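Local coordinates for protein phenylalanine--tRNA ligase beta subunit (Pyrococcus horikoshii, PDB 2CXI) that forms, as the beta subunit of an alpha2-beta2 synthetase, part of the enzyme that uses ATP to attach L-phenylalanine to its cognate tRNA(Phe), at residues E76-P80 / E308-E313; A141-F147 / N230-T236; K151-K157 / P200-E206. One frame throughout, in Å; residues are numbered along the deposited sequence.

Interaction 1: residues E76-P80 / E308-E313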
loop_
_atom_site.group_PDB
_atom_site.type_symbol
_atom_site.label_atom_id
_atom_site.label_comp_id
_atom_site.label_asym_id
_atom_site.label_seq_id
_atom_site.Cartn_x
_atom_site.Cartn_y
_atom_site.Cartn_z
ATOM N N GLU A 76 -6.006 -24.502 37.790
ATOM C CA GLU A 76 -5.647 -23.096 37.663
ATOM C C GLU A 76 -6.363 -22.302 38.771
ATOM O O GLU A 76 -7.285 -22.832 39.397
ATOM C CB GLU A 76 -6.033 -22.554 36.290
ATOM C CG GLU A 76 -5.478 -23.349 35.100
ATOM C CD GLU A 76 -4.011 -23.054 34.811
ATOM O OE1 GLU A 76 -3.423 -22.156 35.441
ATOM O OE2 GLU A 76 -3.431 -23.740 33.936
ATOM N N LYS A 77 -5.906 -21.074 39.033
ATOM C CA LYS A 77 -6.567 -20.186 39.987
ATOM C C LYS A 77 -6.396 -18.713 39.643
ATOM O O LYS A 77 -5.491 -18.358 38.891
ATOM C CB LYS A 77 -6.200 -20.488 41.456
ATOM C CG LYS A 77 -4.835 -20.035 41.943
ATOM C CD LYS A 77 -4.731 -20.389 43.442
ATOM C CE LYS A 77 -4.201 -19.224 44.251
ATOM N NZ LYS A 77 -3.868 -19.678 45.639
ATOM N N GLY A 78 -7.294 -17.869 40.154
ATOM C CA GLY A 78 -7.241 -16.429 39.867
ATOM C C GLY A 78 -7.714 -16.083 38.472
ATOM O O GLY A 78 -8.453 -16.851 37.861
ATOM N N LEU A 79 -7.296 -14.921 37.971
ATOM C CA LEU A 79 -7.682 -14.467 36.660
ATOM C C LEU A 79 -7.023 -15.291 35.550
ATOM O O LEU A 79 -5.805 -15.426 35.556
ATOM C CB LEU A 79 -7.212 -13.028 36.443
ATOM C CG LEU A 79 -8.039 -11.763 36.370
ATOM C CD1 LEU A 79 -7.113 -10.693 35.791
ATOM C CD2 LEU A 79 -9.342 -11.877 35.579
ATOM N N PRO A 80 -7.786 -15.808 34.586
ATOM C CA PRO A 80 -7.181 -16.443 33.404
ATOM C C PRO A 80 -6.491 -15.385 32.559
ATOM O O PRO A 80 -7.036 -14.312 32.350
ATOM C CB PRO A 80 -8.364 -17.048 32.646
ATOM C CG PRO A 80 -9.581 -16.420 33.206
ATOM C CD PRO A 80 -9.252 -15.881 34.568
ATOM N N GLU A 308 -10.934 -16.626 44.014
ATOM C CA GLU A 308 -9.917 -17.105 43.065
ATOM C C GLU A 308 -10.313 -18.388 42.305
ATOM O O GLU A 308 -9.953 -18.522 41.153
ATOM C CB GLU A 308 -8.536 -17.225 43.725
ATOM C CG GLU A 308 -7.973 -15.872 44.136
ATOM C CD GLU A 308 -6.626 -15.966 44.839
ATOM O OE1 GLU A 308 -6.378 -16.981 45.509
ATOM O OE2 GLU A 308 -5.835 -15.003 44.734
ATOM N N LYS A 309 -11.051 -19.309 42.946
ATOM C CA LYS A 309 -11.637 -20.466 42.257
ATOM C C LYS A 309 -12.716 -20.085 41.248
ATOM O O LYS A 309 -13.064 -20.892 40.425
ATOM C CB LYS A 309 -12.267 -21.455 43.263
ATOM C CG LYS A 309 -11.276 -22.212 44.123
ATOM C CD LYS A 309 -11.997 -23.018 45.209
ATOM C CE LYS A 309 -10.965 -23.636 46.172
ATOM N NZ LYS A 309 -11.610 -24.660 47.064
HETATM N N MSE A 310 -13.255 -18.870 41.353
HETATM C CA MSE A 310 -14.323 -18.360 40.471
HETATM C C MSE A 310 -13.743 -17.428 39.405
HETATM O O MSE A 310 -14.469 -16.740 38.684
HETATM C CB MSE A 310 -15.408 -17.671 41.291
HETATM C CG MSE A 310 -16.033 -18.602 42.323
HETATM SE SE MSE A 310 -16.847 -20.199 41.374
HETATM C CE MSE A 310 -18.372 -19.321 40.422
HETATM N N MSE A 311 -12.421 -17.455 39.309
HETATM C CA MSE A 311 -11.651 -16.786 38.252
HETATM C C MSE A 311 -11.478 -15.292 38.487
HETATM O O MSE A 311 -11.224 -14.535 37.532
HETATM C CB MSE A 311 -12.219 -17.061 36.849
HETATM C CG MSE A 311 -12.305 -18.561 36.526
HETATM SE SE MSE A 311 -12.855 -18.907 34.705
HETATM C CE MSE A 311 -14.466 -18.157 34.755
ATOM N N TYR A 312 -11.546 -14.868 39.754
ATOM C CA TYR A 312 -11.295 -13.458 40.065
ATOM C C TYR A 312 -9.855 -13.225 40.487
ATOM O O TYR A 312 -9.258 -14.049 41.167
ATOM C CB TYR A 312 -12.169 -12.904 41.211
ATOM C CG TYR A 312 -13.650 -12.810 40.967
ATOM C CD1 TYR A 312 -14.251 -11.590 40.588
ATOM C CD2 TYR A 312 -14.467 -13.917 41.203
ATOM C CE1 TYR A 312 -15.635 -11.504 40.398
ATOM C CE2 TYR A 312 -15.850 -13.829 41.015
ATOM C CZ TYR A 312 -16.420 -12.641 40.643
ATOM O OH TYR A 312 -17.789 -12.580 40.478
ATOM N N GLU A 313 -9.332 -12.053 40.133
ATOM C CA GLU A 313 -8.181 -11.526 40.832
ATOM C C GLU A 313 -8.699 -10.760 42.022
ATOM O O GLU A 313 -9.701 -10.059 41.919
ATOM C CB GLU A 313 -7.316 -10.613 39.952
ATOM C CG GLU A 313 -6.167 -9.980 40.724
ATOM C CD GLU A 313 -5.409 -8.985 39.878
ATOM O OE1 GLU A 313 -4.634 -9.429 39.017
ATOM O OE2 GLU A 313 -5.606 -7.771 40.084
#
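Gly78 N donates to Glu308 O at 2.9 Å, the one conventional hydrogen bond between the loop 76-80 and the end of helix 300-309. The same carbonyl oxygen accepts from Met311 N, and the two donors reach it from opposite faces of its plane. Met311, with positive phi, is the C-prime residue of a Schellman motif that ends the helix, so the loop docks on a helix end where the Glu308 carbonyl is doubly gripped. Gly78 O accepts from Trp71 NE1, and Tyr312, turned away from the loop, bonds through its OH to Asp341, a predicted ligand of the magnesium site shared with the alpha subunit.

Two CA-H...O contacts run in opposite senses: Met311 CA lies 3.2 Å from Gly78 O, and Gly78 CA lies 3.4 Å from Tyr312 O.

Among charged groups, Glu308, with CG beside its backbone N (chi1 -66°) and extended beyond, carries OE1 toward Lys77, whose NZ makes a long salt bridge to it of 3.7 Å.

Apolar contacts are few. Pro80 CD meets Met311 CB at 3.9 Å, the side chains at about a right angle, while Leu79 CG rests on Glu313 CB at 3.8 Å.

Docking of the loop on this helix end in the B5 region is therefore mainly a backbone affair, the stretched ion pair probably adding little; Tyr312 O is buried with no conventional partner, and the CA-H of Gly78 approaches it.

Interaction 2: residues A141-F147 / N230-T236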
loop_
_atom_site.group_PDB
_atom_site.type_symbol
_atom_site.label_atom_id
_atom_site.label_comp_id
_atom_site.label_asym_id
_atom_site.label_seq_id
_atom_site.Cartn_x
_atom_site.Cartn_y
_atom_site.Cartn_z
ATOM N N ALA A 141 -24.795 -12.082 15.648
ATOM C CA ALA A 141 -24.573 -13.144 14.648
ATOM C C ALA A 141 -23.059 -13.325 14.505
ATOM O O ALA A 141 -22.324 -12.333 14.488
ATOM C CB ALA A 141 -25.221 -12.755 13.285
ATOM N N ILE A 142 -22.601 -14.569 14.469
ATOM C CA ILE A 142 -21.165 -14.854 14.470
ATOM C C ILE A 142 -20.831 -15.572 13.199
ATOM O O ILE A 142 -21.446 -16.604 12.862
ATOM C CB ILE A 142 -20.743 -15.728 15.708
ATOM C CG1 ILE A 142 -21.061 -14.968 17.003
ATOM C CG2 ILE A 142 -19.217 -16.180 15.627
ATOM C CD1 ILE A 142 -21.196 -15.907 18.271
ATOM N N GLY A 143 -19.832 -15.049 12.509
ATOM C CA GLY A 143 -19.217 -15.780 11.382
ATOM C C GLY A 143 -17.788 -16.248 11.720
ATOM O O GLY A 143 -17.032 -15.555 12.453
ATOM N N ILE A 144 -17.419 -17.414 11.185
ATOM C CA ILE A 144 -16.035 -17.913 11.298
ATOM C C ILE A 144 -15.521 -18.312 9.928
ATOM O O ILE A 144 -16.259 -18.891 9.115
ATOM C CB ILE A 144 -15.948 -19.087 12.278
ATOM C CG1 ILE A 144 -16.370 -18.635 13.677
ATOM C CG2 ILE A 144 -14.523 -19.564 12.389
ATOM C CD1 ILE A 144 -16.698 -19.828 14.586
ATOM N N PHE A 145 -14.252 -17.988 9.683
ATOM C CA PHE A 145 -13.638 -18.083 8.355
ATOM C C PHE A 145 -12.198 -18.545 8.465
ATOM O O PHE A 145 -11.530 -18.266 9.453
ATOM C CB PHE A 145 -13.719 -16.733 7.604
ATOM C CG PHE A 145 -15.140 -16.195 7.494
ATOM C CD1 PHE A 145 -15.641 -15.332 8.469
ATOM C CD2 PHE A 145 -16.008 -16.656 6.480
ATOM C CE1 PHE A 145 -16.979 -14.868 8.414
ATOM C CE2 PHE A 145 -17.335 -16.199 6.408
ATOM C CZ PHE A 145 -17.809 -15.292 7.367
ATOM N N ASP A 146 -11.717 -19.221 7.428
ATOM C CA ASP A 146 -10.300 -19.531 7.337
ATOM C C ASP A 146 -9.521 -18.303 6.857
ATOM O O ASP A 146 -9.629 -17.875 5.677
ATOM C CB ASP A 146 -10.100 -20.712 6.367
ATOM C CG ASP A 146 -8.687 -21.310 6.439
ATOM O OD1 ASP A 146 -7.696 -20.573 6.649
ATOM O OD2 ASP A 146 -8.517 -22.540 6.359
ATOM N N PHE A 147 -8.740 -17.729 7.766
ATOM C CA PHE A 147 -8.014 -16.480 7.500
ATOM C C PHE A 147 -7.028 -16.584 6.320
ATOM O O PHE A 147 -6.835 -15.612 5.547
ATOM C CB PHE A 147 -7.297 -15.993 8.758
ATOM C CG PHE A 147 -6.492 -14.720 8.534
ATOM C CD1 PHE A 147 -7.137 -13.527 8.277
ATOM C CD2 PHE A 147 -5.092 -14.750 8.531
ATOM C CE1 PHE A 147 -6.406 -12.311 8.039
ATOM C CE2 PHE A 147 -4.344 -13.552 8.300
ATOM C CZ PHE A 147 -5.038 -12.334 8.072
ATOM N N ASN A 230 -5.785 -20.922 11.075
ATOM C CA ASN A 230 -5.924 -19.510 11.454
ATOM C C ASN A 230 -7.330 -19.082 11.107
ATOM O O ASN A 230 -7.739 -19.191 9.961
ATOM C CB ASN A 230 -4.919 -18.631 10.676
ATOM C CG ASN A 230 -3.477 -19.076 10.891
ATOM O OD1 ASN A 230 -3.021 -19.183 12.024
ATOM N ND2 ASN A 230 -2.768 -19.376 9.795
ATOM N N VAL A 231 -8.093 -18.682 12.115
ATOM C CA VAL A 231 -9.509 -18.369 11.937
ATOM C C VAL A 231 -9.723 -16.860 12.032
ATOM O O VAL A 231 -9.116 -16.179 12.874
ATOM C CB VAL A 231 -10.426 -19.147 12.957
ATOM C CG1 VAL A 231 -9.916 -19.044 14.316
ATOM C CG2 VAL A 231 -11.775 -18.556 13.025
ATOM N N PHE A 232 -10.585 -16.356 11.156
ATOM C CA PHE A 232 -10.999 -14.965 11.175
ATOM C C PHE A 232 -12.469 -14.984 11.661
ATOM O O PHE A 232 -13.324 -15.713 11.112
ATOM C CB PHE A 232 -10.855 -14.340 9.766
ATOM C CG PHE A 232 -11.398 -12.920 9.665
ATOM C CD1 PHE A 232 -12.656 -12.668 9.069
ATOM C CD2 PHE A 232 -10.656 -11.835 10.168
ATOM C CE1 PHE A 232 -13.170 -11.356 8.985
ATOM C CE2 PHE A 232 -11.182 -10.513 10.086
ATOM C CZ PHE A 232 -12.419 -10.288 9.496
ATOM N N ILE A 233 -12.749 -14.231 12.707
ATOM C CA ILE A 233 -14.130 -14.257 13.298
ATOM C C ILE A 233 -14.784 -12.895 13.156
ATOM O O ILE A 233 -14.137 -11.880 13.433
ATOM C CB ILE A 233 -14.079 -14.661 14.794
ATOM C CG1 ILE A 233 -13.417 -16.053 15.014
ATOM C CG2 ILE A 233 -15.536 -14.623 15.451
ATOM C CD1 ILE A 233 -12.769 -16.156 16.423
ATOM N N ASP A 234 -16.048 -12.847 12.725
ATOM C CA ASP A 234 -16.781 -11.569 12.715
ATOM C C ASP A 234 -18.005 -11.708 13.616
ATOM O O ASP A 234 -18.617 -12.795 13.668
ATOM C CB ASP A 234 -17.168 -11.107 11.297
ATOM C CG ASP A 234 -18.491 -11.733 10.779
ATOM O OD1 ASP A 234 -19.520 -11.006 10.643
ATOM O OD2 ASP A 234 -18.600 -12.944 10.506
ATOM N N VAL A 235 -18.348 -10.638 14.325
ATOM C CA VAL A 235 -19.592 -10.618 15.085
ATOM C C VAL A 235 -20.280 -9.319 14.796
ATOM O O VAL A 235 -19.654 -8.260 14.900
ATOM C CB VAL A 235 -19.345 -10.677 16.599
ATOM C CG1 VAL A 235 -20.693 -10.958 17.337
ATOM C CG2 VAL A 235 -18.237 -11.722 16.970
ATOM N N THR A 236 -21.548 -9.409 14.398
ATOM C CA THR A 236 -22.331 -8.225 14.079
ATOM C C THR A 236 -23.586 -8.111 14.946
ATOM O O THR A 236 -24.103 -9.134 15.451
ATOM C CB THR A 236 -22.742 -8.194 12.602
ATOM O OG1 THR A 236 -23.402 -9.427 12.264
ATOM C CG2 THR A 236 -21.478 -8.098 11.647
HETATM O O HOH W 1 -21.951 -11.570 11.664
HETATM O O HOH W 2 -5.615 -21.624 8.183
#
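A single water gathers three groups at one end of this strand pair: it donates to Ala141 O and, at 2.7 Å, to Asp234 OD1, and accepts from Thr236 OG1. That hydroxyl also bonds Arg101 NE. Asp234 carries its carboxylate between its own backbone N and carbonyl carbon (chi1 85°), which swings OD2 across to the neighbouring strand, 3.0 Å from Gly143 CA. A side chain on Gly143 would run into this oxygen, so the glycine makes room for the acid. OD2 also lies in the plane of the Phe145 ring, at its edge, 3.3 Å from CE1, where the slightly positive ring hydrogens probably suit a carboxylate.

Strands 140-146 and 231-237 are antiparallel neighbours in the large mixed sheet, both within the B3/4 region, and strand 103-110 flanks the second of them on its other side. Ala141-Thr236, Gly143-Asp234 and Phe145-Phe232 are hydrogen-bonded pairs. Phe232 N to Phe145 O is the shortest of their bonds at 2.7 Å, whereas the return bond from Phe145 N is bent and weak. Beyond the last pair, Phe147 N still reaches Asn230 O at 2.8 Å.

On the face with Phe145 and Asp234, Phe145 CD1 touches Phe232 CD1 at 4.0 Å, at the edge of the Phe232 ring, the two side chains crossing at a slant. The other face is aliphatic. Ile142 and Ile144 lie side by side with Val235 and Ile233, all pointing the same way; Ile142 CG1 meets Val235 CG1 at 4.0 Å, and helices 116-133 and 240-255 cover this layer. Near the far end a second water links Asp146 OD1 to Asn230 N, while Asp146 OD2 bonds Thr228 OG1.

Interaction 3: residues K151-K157 / P200-E206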
loop_
_atom_site.group_PDB
_atom_site.type_symbol
_atom_site.label_atom_id
_atom_site.label_comp_id
_atom_site.label_asym_id
_atom_site.label_seq_id
_atom_site.Cartn_x
_atom_site.Cartn_y
_atom_site.Cartn_z
ATOM N N LYS A 151 -8.360 -12.263 1.626
ATOM C CA LYS A 151 -7.360 -11.222 1.392
ATOM C C LYS A 151 -7.790 -9.907 2.031
ATOM O O LYS A 151 -8.668 -9.209 1.514
ATOM C CB LYS A 151 -7.080 -11.039 -0.101
ATOM C CG LYS A 151 -5.880 -10.113 -0.385
ATOM C CD LYS A 151 -5.700 -9.942 -1.924
ATOM C CE LYS A 151 -4.415 -9.226 -2.255
ATOM N NZ LYS A 151 -4.070 -9.368 -3.743
ATOM N N PRO A 152 -7.122 -9.564 3.118
ATOM C CA PRO A 152 -7.372 -8.312 3.839
ATOM C C PRO A 152 -6.773 -7.106 3.013
ATOM O O PRO A 152 -5.913 -7.337 2.152
ATOM C CB PRO A 152 -6.623 -8.522 5.143
ATOM C CG PRO A 152 -5.421 -9.395 4.733
ATOM C CD PRO A 152 -6.015 -10.350 3.702
ATOM N N PRO A 153 -7.231 -5.869 3.209
ATOM C CA PRO A 153 -8.243 -5.481 4.210
ATOM C C PRO A 153 -9.619 -6.104 3.963
ATOM O O PRO A 153 -9.936 -6.521 2.819
ATOM C CB PRO A 153 -8.326 -3.949 4.004
ATOM C CG PRO A 153 -6.917 -3.595 3.664
ATOM C CD PRO A 153 -6.549 -4.666 2.654
ATOM N N ILE A 154 -10.434 -6.138 5.021
ATOM C CA ILE A 154 -11.804 -6.708 4.919
ATOM C C ILE A 154 -12.806 -5.563 5.066
ATOM O O ILE A 154 -12.552 -4.614 5.818
ATOM C CB ILE A 154 -12.041 -7.830 6.005
ATOM C CG1 ILE A 154 -10.937 -8.905 5.946
ATOM C CG2 ILE A 154 -13.450 -8.422 5.861
ATOM C CD1 ILE A 154 -10.800 -9.669 4.621
ATOM N N TYR A 155 -13.912 -5.649 4.343
ATOM C CA TYR A 155 -14.981 -4.626 4.340
ATOM C C TYR A 155 -16.316 -5.204 4.791
ATOM O O TYR A 155 -16.755 -6.174 4.243
ATOM C CB TYR A 155 -15.141 -4.072 2.915
ATOM C CG TYR A 155 -13.872 -3.423 2.446
ATOM C CD1 TYR A 155 -12.851 -4.177 1.884
ATOM C CD2 TYR A 155 -13.681 -2.043 2.617
ATOM C CE1 TYR A 155 -11.637 -3.575 1.470
ATOM C CE2 TYR A 155 -12.524 -1.441 2.231
ATOM C CZ TYR A 155 -11.502 -2.200 1.656
ATOM O OH TYR A 155 -10.344 -1.551 1.267
ATOM N N TYR A 156 -16.904 -4.618 5.828
ATOM C CA TYR A 156 -18.272 -4.908 6.218
ATOM C C TYR A 156 -19.114 -3.711 5.711
ATOM O O TYR A 156 -18.992 -2.588 6.230
ATOM C CB TYR A 156 -18.323 -5.087 7.743
ATOM C CG TYR A 156 -19.711 -5.260 8.297
ATOM C CD1 TYR A 156 -20.622 -6.141 7.703
ATOM C CD2 TYR A 156 -20.097 -4.574 9.457
ATOM C CE1 TYR A 156 -21.909 -6.287 8.231
ATOM C CE2 TYR A 156 -21.360 -4.745 10.001
ATOM C CZ TYR A 156 -22.259 -5.594 9.361
ATOM O OH TYR A 156 -23.523 -5.717 9.879
ATOM N N LYS A 157 -19.866 -3.933 4.645
ATOM C CA LYS A 157 -20.465 -2.833 3.885
ATOM C C LYS A 157 -21.958 -2.960 3.586
ATOM O O LYS A 157 -22.527 -4.053 3.619
ATOM C CB LYS A 157 -19.692 -2.623 2.556
ATOM C CG LYS A 157 -19.870 -3.788 1.549
ATOM C CD LYS A 157 -19.269 -3.402 0.219
ATOM C CE LYS A 157 -19.519 -4.507 -0.813
ATOM N NZ LYS A 157 -19.658 -3.982 -2.247
ATOM N N PRO A 200 -26.242 -6.005 4.377
ATOM C CA PRO A 200 -24.859 -6.059 4.869
ATOM C C PRO A 200 -24.104 -7.151 4.108
ATOM O O PRO A 200 -24.646 -8.241 3.873
ATOM C CB PRO A 200 -25.010 -6.451 6.362
ATOM C CG PRO A 200 -26.498 -6.274 6.689
ATOM C CD PRO A 200 -27.216 -6.488 5.388
ATOM N N LEU A 201 -22.877 -6.847 3.722
ATOM C CA LEU A 201 -22.033 -7.819 3.064
ATOM C C LEU A 201 -20.623 -7.744 3.681
ATOM O O LEU A 201 -20.097 -6.661 3.918
ATOM C CB LEU A 201 -21.992 -7.526 1.553
ATOM C CG LEU A 201 -21.849 -8.718 0.620
ATOM C CD1 LEU A 201 -23.042 -9.671 0.814
ATOM C CD2 LEU A 201 -21.798 -8.208 -0.839
ATOM N N LEU A 202 -20.045 -8.903 3.947
ATOM C CA LEU A 202 -18.655 -9.000 4.419
ATOM C C LEU A 202 -17.794 -9.511 3.252
ATOM O O LEU A 202 -18.003 -10.615 2.785
ATOM C CB LEU A 202 -18.585 -9.994 5.592
ATOM C CG LEU A 202 -17.260 -10.081 6.374
ATOM C CD1 LEU A 202 -16.764 -8.680 6.976
ATOM C CD2 LEU A 202 -17.343 -11.220 7.433
ATOM N N ILE A 203 -16.854 -8.696 2.786
ATOM C CA ILE A 203 -16.188 -8.927 1.499
ATOM C C ILE A 203 -14.703 -8.606 1.605
ATOM O O ILE A 203 -14.302 -7.690 2.382
ATOM C CB ILE A 203 -16.912 -8.100 0.366
ATOM C CG1 ILE A 203 -16.303 -8.408 -1.014
ATOM C CG2 ILE A 203 -16.799 -6.632 0.558
ATOM C CD1 ILE A 203 -17.247 -8.037 -2.192
ATOM N N ASP A 204 -13.862 -9.357 0.899
ATOM C CA ASP A 204 -12.451 -9.111 1.064
ATOM C C ASP A 204 -11.956 -8.173 -0.046
ATOM O O ASP A 204 -12.758 -7.678 -0.865
ATOM C CB ASP A 204 -11.609 -10.392 1.227
ATOM C CG ASP A 204 -11.360 -11.152 -0.101
ATOM O OD1 ASP A 204 -11.762 -10.684 -1.190
ATOM O OD2 ASP A 204 -10.750 -12.245 -0.114
ATOM N N SER A 205 -10.655 -7.913 -0.028
ATOM C CA SER A 205 -10.059 -6.874 -0.911
ATOM C C SER A 205 -10.016 -7.191 -2.386
ATOM O O SER A 205 -9.796 -6.293 -3.209
ATOM C CB SER A 205 -8.672 -6.554 -0.426
ATOM O OG SER A 205 -8.894 -5.690 0.649
ATOM N N GLU A 206 -10.230 -8.450 -2.728
ATOM C CA GLU A 206 -10.427 -8.814 -4.117
ATOM C C GLU A 206 -11.872 -9.084 -4.502
ATOM O O GLU A 206 -12.134 -9.691 -5.539
ATOM C CB GLU A 206 -9.591 -10.034 -4.423
ATOM C CG GLU A 206 -8.185 -9.685 -4.896
ATOM C CD GLU A 206 -7.361 -10.924 -5.095
ATOM O OE1 GLU A 206 -7.883 -11.854 -5.745
ATOM O OE2 GLU A 206 -6.224 -10.982 -4.568
HETATM O O HOH W 3 -8.475 -2.819 -0.030
#
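Ser205 OG, placed beside its own backbone N (chi1 -80°), gives a short 2.5 Å hydrogen bond to Pro153 O. The hydroxyl also accepts from a water that bonds Tyr155 OH, and both hydroxyl and water lie in the plane of the Tyr155 ring, at its edge. Tyr155 OH has a further partner in Ser18 of the second subunit.

Asp204 holds its carboxylate between its backbone N and carbonyl carbon (chi1 77°). From there OD2 takes the N-H of Lys151 at 3.0 Å, from above the carboxylate plane, while OD1 accepts from Glu206 N in an Asx turn and from Asn208 N. With an alanine here both carboxylate oxygens go, which would probably leave Lys151 N without its mate and the turn through Glu206 and Asn208 less firmly set.

Strands 154-159 and 199-204 run antiparallel in the large mixed sheet, within the B3/4 region, with Tyr155-Ile203 and Lys157-Leu201 as hydrogen-bonded pairs; the cis peptide before Pro153 precedes the first strand. On one face Ile154 CG2 leans on Leu202 CD1 at 3.5 Å. Tyr156 lies alongside Pro200, CE1 to CB 3.6 Å, and bonds Arg101 O through its hydroxyl. On the other face Lys157 crosses Ile203 at a slant, CE to CG2 3.7 Å. Lys151 runs out fully extended to the less surely placed Glu206 OE2, and its NZ forms a salt bridge with Asp117 of the second subunit.

In the fold
Interactions 2 and 3 belong to one B3/4 region and one mixed sheet, their centres about 12 Å apart. They touch where Leu202 CD2 packs 3.6 Å from Asp234 CG, and Tyr156 CZ lies 3.5 Å from Thr236 CG2. Strands 140-146 and 154-159 are consecutive in the chain, and their partners return in reverse order, 199-204 before 231-237, so interaction 3 falls within the span bracketed by interaction 2. Interaction 1 brackets both, joining the loop after helix 62-72 to the B5 region, on the opposite side of the chain's centre, its centre about 28 and 38 Å from theirs. The fragment thus ties its B5 end back to its N-terminal part, with the B3/4 region lying between them in sequence.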